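TRNA-splicing endonuclease (Sulfolobus tokodaii, PDB 2CV8) probably excises introns from precursor tRNA, cutting at both splice sites to leave 2',3'-cyclic phosphate and 5'-hydroxyl ends. Local coordinates at residues Met1-Lys13 against Lys58-Arg70. Sequence-based numbering, arbitrary orientation.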
loop_
_atom_site.group_PDB
_atom_site.type_symbol
_atom_site.label_atom_id
_atom_site.label_comp_id
_atom_site.label_asym_id
_atom_site.label_seq_id
_atom_site.Cartn_x
_atom_site.Cartn_y
_atom_site.Cartn_z
HETATM N N MSE B 1 6.936 29.324 -26.807
HETATM C CA MSE B 1 6.111 28.104 -26.583
HETATM C C MSE B 1 4.641 28.464 -26.360
HETATM O O MSE B 1 4.275 29.100 -25.365
HETATM C CB MSE B 1 6.621 27.331 -25.368
HETATM C CG MSE B 1 8.094 27.018 -25.413
HETATM SE SE MSE B 1 8.549 26.006 -26.973
HETATM C CE MSE B 1 9.159 27.452 -28.104
ATOM N N ILE B 2 3.796 28.056 -27.297
ATOM C CA ILE B 2 2.371 28.315 -27.182
ATOM C C ILE B 2 1.610 27.029 -27.479
ATOM O O ILE B 2 1.936 26.306 -28.417
ATOM C CB ILE B 2 1.922 29.443 -28.150
ATOM C CG1 ILE B 2 1.262 30.570 -27.353
ATOM C CG2 ILE B 2 0.940 28.902 -29.196
ATOM C CD1 ILE B 2 -0.010 30.161 -26.645
ATOM N N GLY B 3 0.603 26.746 -26.664
ATOM C CA GLY B 3 -0.187 25.544 -26.844
ATOM C C GLY B 3 -1.668 25.838 -26.774
ATOM O O GLY B 3 -2.106 26.758 -26.082
ATOM N N GLU B 4 -2.442 25.048 -27.503
ATOM C CA GLU B 4 -3.889 25.210 -27.548
ATOM C C GLU B 4 -4.589 24.229 -26.625
ATOM O O GLU B 4 -4.243 23.051 -26.569
ATOM C CB GLU B 4 -4.408 24.996 -28.982
ATOM C CG GLU B 4 -4.597 26.263 -29.810
ATOM C CD GLU B 4 -5.949 26.923 -29.583
ATOM O OE1 GLU B 4 -6.184 28.008 -30.156
ATOM O OE2 GLU B 4 -6.779 26.358 -28.838
ATOM N N LEU B 5 -5.570 24.726 -25.889
ATOM C CA LEU B 5 -6.346 23.865 -25.023
ATOM C C LEU B 5 -7.458 23.333 -25.903
ATOM O O LEU B 5 -8.158 24.098 -26.565
ATOM C CB LEU B 5 -6.955 24.642 -23.861
ATOM C CG LEU B 5 -8.000 23.866 -23.052
ATOM C CD1 LEU B 5 -7.385 22.585 -22.498
ATOM C CD2 LEU B 5 -8.536 24.747 -21.923
ATOM N N VAL B 6 -7.607 22.019 -25.920
ATOM C CA VAL B 6 -8.643 21.385 -26.707
ATOM C C VAL B 6 -9.230 20.276 -25.838
ATOM O O VAL B 6 -8.736 19.147 -25.821
ATOM C CB VAL B 6 -8.060 20.839 -28.053
ATOM C CG1 VAL B 6 -6.733 20.147 -27.810
ATOM C CG2 VAL B 6 -9.042 19.889 -28.713
ATOM N N LYS B 7 -10.279 20.630 -25.097
ATOM C CA LYS B 7 -10.965 19.704 -24.200
ATOM C C LYS B 7 -10.202 19.541 -22.888
ATOM O O LYS B 7 -10.092 20.479 -22.093
ATOM C CB LYS B 7 -11.120 18.336 -24.863
ATOM C CG LYS B 7 -11.886 18.356 -26.160
ATOM C CD LYS B 7 -11.609 17.097 -26.946
ATOM C CE LYS B 7 -12.629 16.902 -28.038
ATOM N NZ LYS B 7 -14.003 16.739 -27.490
ATOM N N ASP B 8 -9.677 18.338 -22.677
ATOM C CA ASP B 8 -8.922 18.010 -21.473
ATOM C C ASP B 8 -7.423 17.863 -21.768
ATOM O O ASP B 8 -6.643 17.425 -20.911
ATOM C CB ASP B 8 -9.459 16.711 -20.873
ATOM C CG ASP B 8 -9.475 15.568 -21.876
ATOM O OD1 ASP B 8 -9.804 14.431 -21.476
ATOM O OD2 ASP B 8 -9.163 15.807 -23.066
ATOM N N LYS B 9 -7.029 18.230 -22.983
ATOM C CA LYS B 9 -5.639 18.146 -23.390
ATOM C C LYS B 9 -5.122 19.421 -24.053
ATOM O O LYS B 9 -5.896 20.317 -24.399
ATOM C CB LYS B 9 -5.447 16.946 -24.309
ATOM C CG LYS B 9 -5.459 15.643 -23.537
ATOM C CD LYS B 9 -5.170 14.435 -24.414
ATOM C CE LYS B 9 -4.919 13.201 -23.554
ATOM N NZ LYS B 9 -6.020 12.978 -22.562
ATOM N N ILE B 10 -3.806 19.501 -24.216
ATOM C CA ILE B 10 -3.177 20.663 -24.828
ATOM C C ILE B 10 -2.365 20.289 -26.059
ATOM O O ILE B 10 -1.442 19.480 -26.000
ATOM C CB ILE B 10 -2.296 21.387 -23.805
ATOM C CG1 ILE B 10 -3.197 22.019 -22.745
ATOM C CG2 ILE B 10 -1.441 22.440 -24.479
ATOM C CD1 ILE B 10 -2.462 22.578 -21.584
ATOM N N LEU B 11 -2.722 20.906 -27.174
ATOM C CA LEU B 11 -2.092 20.649 -28.457
ATOM C C LEU B 11 -0.917 21.575 -28.756
ATOM O O LEU B 11 -1.005 22.788 -28.560
ATOM C CB LEU B 11 -3.157 20.800 -29.548
ATOM C CG LEU B 11 -2.859 20.431 -30.997
ATOM C CD1 LEU B 11 -2.694 18.920 -31.124
ATOM C CD2 LEU B 11 -4.005 20.917 -31.872
ATOM N N ILE B 12 0.190 21.001 -29.217
ATOM C CA ILE B 12 1.361 21.792 -29.599
ATOM C C ILE B 12 1.479 21.572 -31.108
ATOM O O ILE B 12 2.031 20.554 -31.548
ATOM C CB ILE B 12 2.663 21.291 -28.923
ATOM C CG1 ILE B 12 2.560 21.418 -27.399
ATOM C CG2 ILE B 12 3.863 22.099 -29.446
ATOM C CD1 ILE B 12 2.578 22.842 -26.893
ATOM N N LYS B 13 0.960 22.522 -31.889
ATOM C CA LYS B 13 0.963 22.428 -33.352
ATOM C C LYS B 13 2.297 22.672 -34.050
ATOM O O LYS B 13 2.567 22.078 -35.087
ATOM C CB LYS B 13 -0.105 23.365 -33.925
ATOM C CG LYS B 13 -0.006 24.799 -33.434
ATOM C CD LYS B 13 -1.328 25.536 -33.611
ATOM C CE LYS B 13 -2.432 24.899 -32.759
ATOM N NZ LYS B 13 -3.724 25.654 -32.798
ATOM N N LYS B 58 3.156 26.930 -15.106
ATOM C CA LYS B 58 3.653 27.383 -13.817
ATOM C C LYS B 58 5.166 27.568 -13.860
ATOM O O LYS B 58 5.713 28.413 -13.156
ATOM C CB LYS B 58 3.290 26.368 -12.734
ATOM C CG LYS B 58 3.761 26.722 -11.336
ATOM C CD LYS B 58 3.776 25.471 -10.468
ATOM C CE LYS B 58 4.303 25.743 -9.065
ATOM N NZ LYS B 58 3.323 26.480 -8.223
ATOM N N LYS B 59 5.840 26.782 -14.691
ATOM C CA LYS B 59 7.295 26.866 -14.800
ATOM C C LYS B 59 7.717 27.977 -15.749
ATOM O O LYS B 59 8.917 28.193 -15.974
ATOM C CB LYS B 59 7.884 25.538 -15.299
ATOM C CG LYS B 59 7.650 24.343 -14.389
ATOM C CD LYS B 59 8.075 24.605 -12.942
ATOM C CE LYS B 59 9.528 24.985 -12.843
ATOM N NZ LYS B 59 9.950 25.069 -11.413
ATOM N N GLY B 60 6.725 28.663 -16.317
ATOM C CA GLY B 60 6.988 29.755 -17.238
ATOM C C GLY B 60 7.563 29.297 -18.561
ATOM O O GLY B 60 7.966 30.113 -19.389
ATOM N N LYS B 61 7.610 27.986 -18.763
ATOM C CA LYS B 61 8.137 27.437 -19.999
ATOM C C LYS B 61 7.064 27.268 -21.074
ATOM O O LYS B 61 7.344 26.771 -22.161
ATOM C CB LYS B 61 8.798 26.084 -19.730
ATOM C CG LYS B 61 10.236 26.163 -19.233
ATOM C CD LYS B 61 10.329 26.536 -17.773
ATOM C CE LYS B 61 11.764 26.389 -17.271
ATOM N NZ LYS B 61 11.878 26.560 -15.791
ATOM N N LEU B 62 5.843 27.702 -20.786
ATOM C CA LEU B 62 4.751 27.526 -21.739
ATOM C C LEU B 62 3.545 28.426 -21.525
ATOM O O LEU B 62 3.117 28.666 -20.393
ATOM C CB LEU B 62 4.287 26.076 -21.692
ATOM C CG LEU B 62 3.033 25.674 -22.457
ATOM C CD1 LEU B 62 3.263 25.818 -23.941
ATOM C CD2 LEU B 62 2.698 24.238 -22.123
ATOM N N GLU B 63 2.996 28.909 -22.633
ATOM C CA GLU B 63 1.813 29.762 -22.615
ATOM C C GLU B 63 0.687 28.944 -23.215
ATOM O O GLU B 63 0.906 28.174 -24.146
ATOM C CB GLU B 63 2.045 31.013 -23.459
ATOM C CG GLU B 63 2.677 32.156 -22.701
ATOM C CD GLU B 63 1.677 32.885 -21.826
ATOM O OE1 GLU B 63 0.939 32.217 -21.074
ATOM O OE2 GLU B 63 1.630 34.129 -21.888
ATOM N N ILE B 64 -0.517 29.095 -22.685
ATOM C CA ILE B 64 -1.632 28.334 -23.213
ATOM C C ILE B 64 -2.807 29.198 -23.626
ATOM O O ILE B 64 -3.134 30.188 -22.971
ATOM C CB ILE B 64 -2.061 27.251 -22.209
ATOM C CG1 ILE B 64 -1.067 26.085 -22.301
ATOM C CG2 ILE B 64 -3.477 26.774 -22.498
ATOM C CD1 ILE B 64 -1.028 25.223 -21.081
ATOM N N VAL B 65 -3.427 28.815 -24.736
ATOM C CA VAL B 65 -4.553 29.548 -25.288
ATOM C C VAL B 65 -5.705 28.630 -25.623
ATOM O O VAL B 65 -5.498 27.489 -26.038
ATOM C CB VAL B 65 -4.139 30.288 -26.576
ATOM C CG1 VAL B 65 -5.362 30.833 -27.291
ATOM C CG2 VAL B 65 -3.188 31.412 -26.232
ATOM N N SER B 66 -6.918 29.135 -25.433
ATOM C CA SER B 66 -8.124 28.377 -25.741
ATOM C C SER B 66 -8.989 29.241 -26.640
ATOM O O SER B 66 -9.819 30.013 -26.155
ATOM C CB SER B 66 -8.894 28.034 -24.470
ATOM O OG SER B 66 -9.995 27.195 -24.771
ATOM N N ASN B 67 -8.782 29.109 -27.948
ATOM C CA ASN B 67 -9.525 29.889 -28.931
ATOM C C ASN B 67 -9.562 31.356 -28.530
ATOM O O ASN B 67 -10.591 31.871 -28.095
ATOM C CB ASN B 67 -10.953 29.351 -29.084
ATOM C CG ASN B 67 -11.058 28.262 -30.140
ATOM O OD1 ASN B 67 -12.119 27.659 -30.321
ATOM N ND2 ASN B 67 -9.961 28.011 -30.850
ATOM N N GLY B 68 -8.423 32.021 -28.669
ATOM C CA GLY B 68 -8.351 33.427 -28.329
ATOM C C GLY B 68 -8.037 33.691 -26.872
ATOM O O GLY B 68 -7.106 34.436 -26.567
ATOM N N GLU B 69 -8.802 33.090 -25.965
ATOM C CA GLU B 69 -8.572 33.310 -24.543
ATOM C C GLU B 69 -7.215 32.784 -24.083
ATOM O O GLU B 69 -6.784 31.691 -24.460
ATOM C CB GLU B 69 -9.692 32.678 -23.709
ATOM C CG GLU B 69 -9.518 32.876 -22.205
ATOM C CD GLU B 69 -10.745 32.479 -21.404
ATOM O OE1 GLU B 69 -11.265 31.359 -21.607
ATOM O OE2 GLU B 69 -11.181 33.290 -20.561
ATOM N N ARG B 70 -6.546 33.587 -23.266
ATOM C CA ARG B 70 -5.239 33.253 -22.725
ATOM C C ARG B 70 -5.484 32.722 -21.315
ATOM O O ARG B 70 -5.847 33.478 -20.415
ATOM C CB ARG B 70 -4.382 34.517 -22.682
ATOM C CG ARG B 70 -2.895 34.316 -22.494
ATOM C CD ARG B 70 -2.230 35.689 -22.465
ATOM N NE ARG B 70 -0.771 35.648 -22.421
ATOM C CZ ARG B 70 -0.000 36.732 -22.353
ATOM N NH1 ARG B 70 -0.553 37.940 -22.317
ATOM N NH2 ARG B 70 1.322 36.612 -22.322
#
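Gly3 O is met by two groups of the neighbouring strand: Val65 N donates to it at 2.8 Å, and Ile64 CA adds a CA-H...O contact. The ladder continues in parallel register, Glu63 N to Met1 O (3.0 Å), Gly3 N to Glu63 O (2.9 Å) and Leu5 N to Val65 O (2.8 Å), joining strands 2-6 and 63-66 and hence two beta hairpins of the N-terminal domain. On the face bearing Ile2, Glu4, Glu63 and Val65, Val65 CG2, swung beside the backbone N (chi1 169°), packs on Ile2 CD1. Arg70 reaches Glu63 OE2 side-on with NE and NH2, a salt bridge within the second hairpin. Glu4 bends at chi2 and brings its carboxylate near the poorly ordered Asn67, OE2 lying 3.5 Å from Asn67 N without a hydrogen bond being assigned. Cut back to an alanine, this position would probably leave the Asn67 backbone without its acidic neighbour and Val65 O without the carbons lying over it. Beneath the sheet, Leu62 CD1 meets Ile12 CD1 at 4.2 Å, and helices 50-58 and 73-83 pack on Ile64. Backbone bonds thus set the register, between an apolar, buried face and one carrying charge.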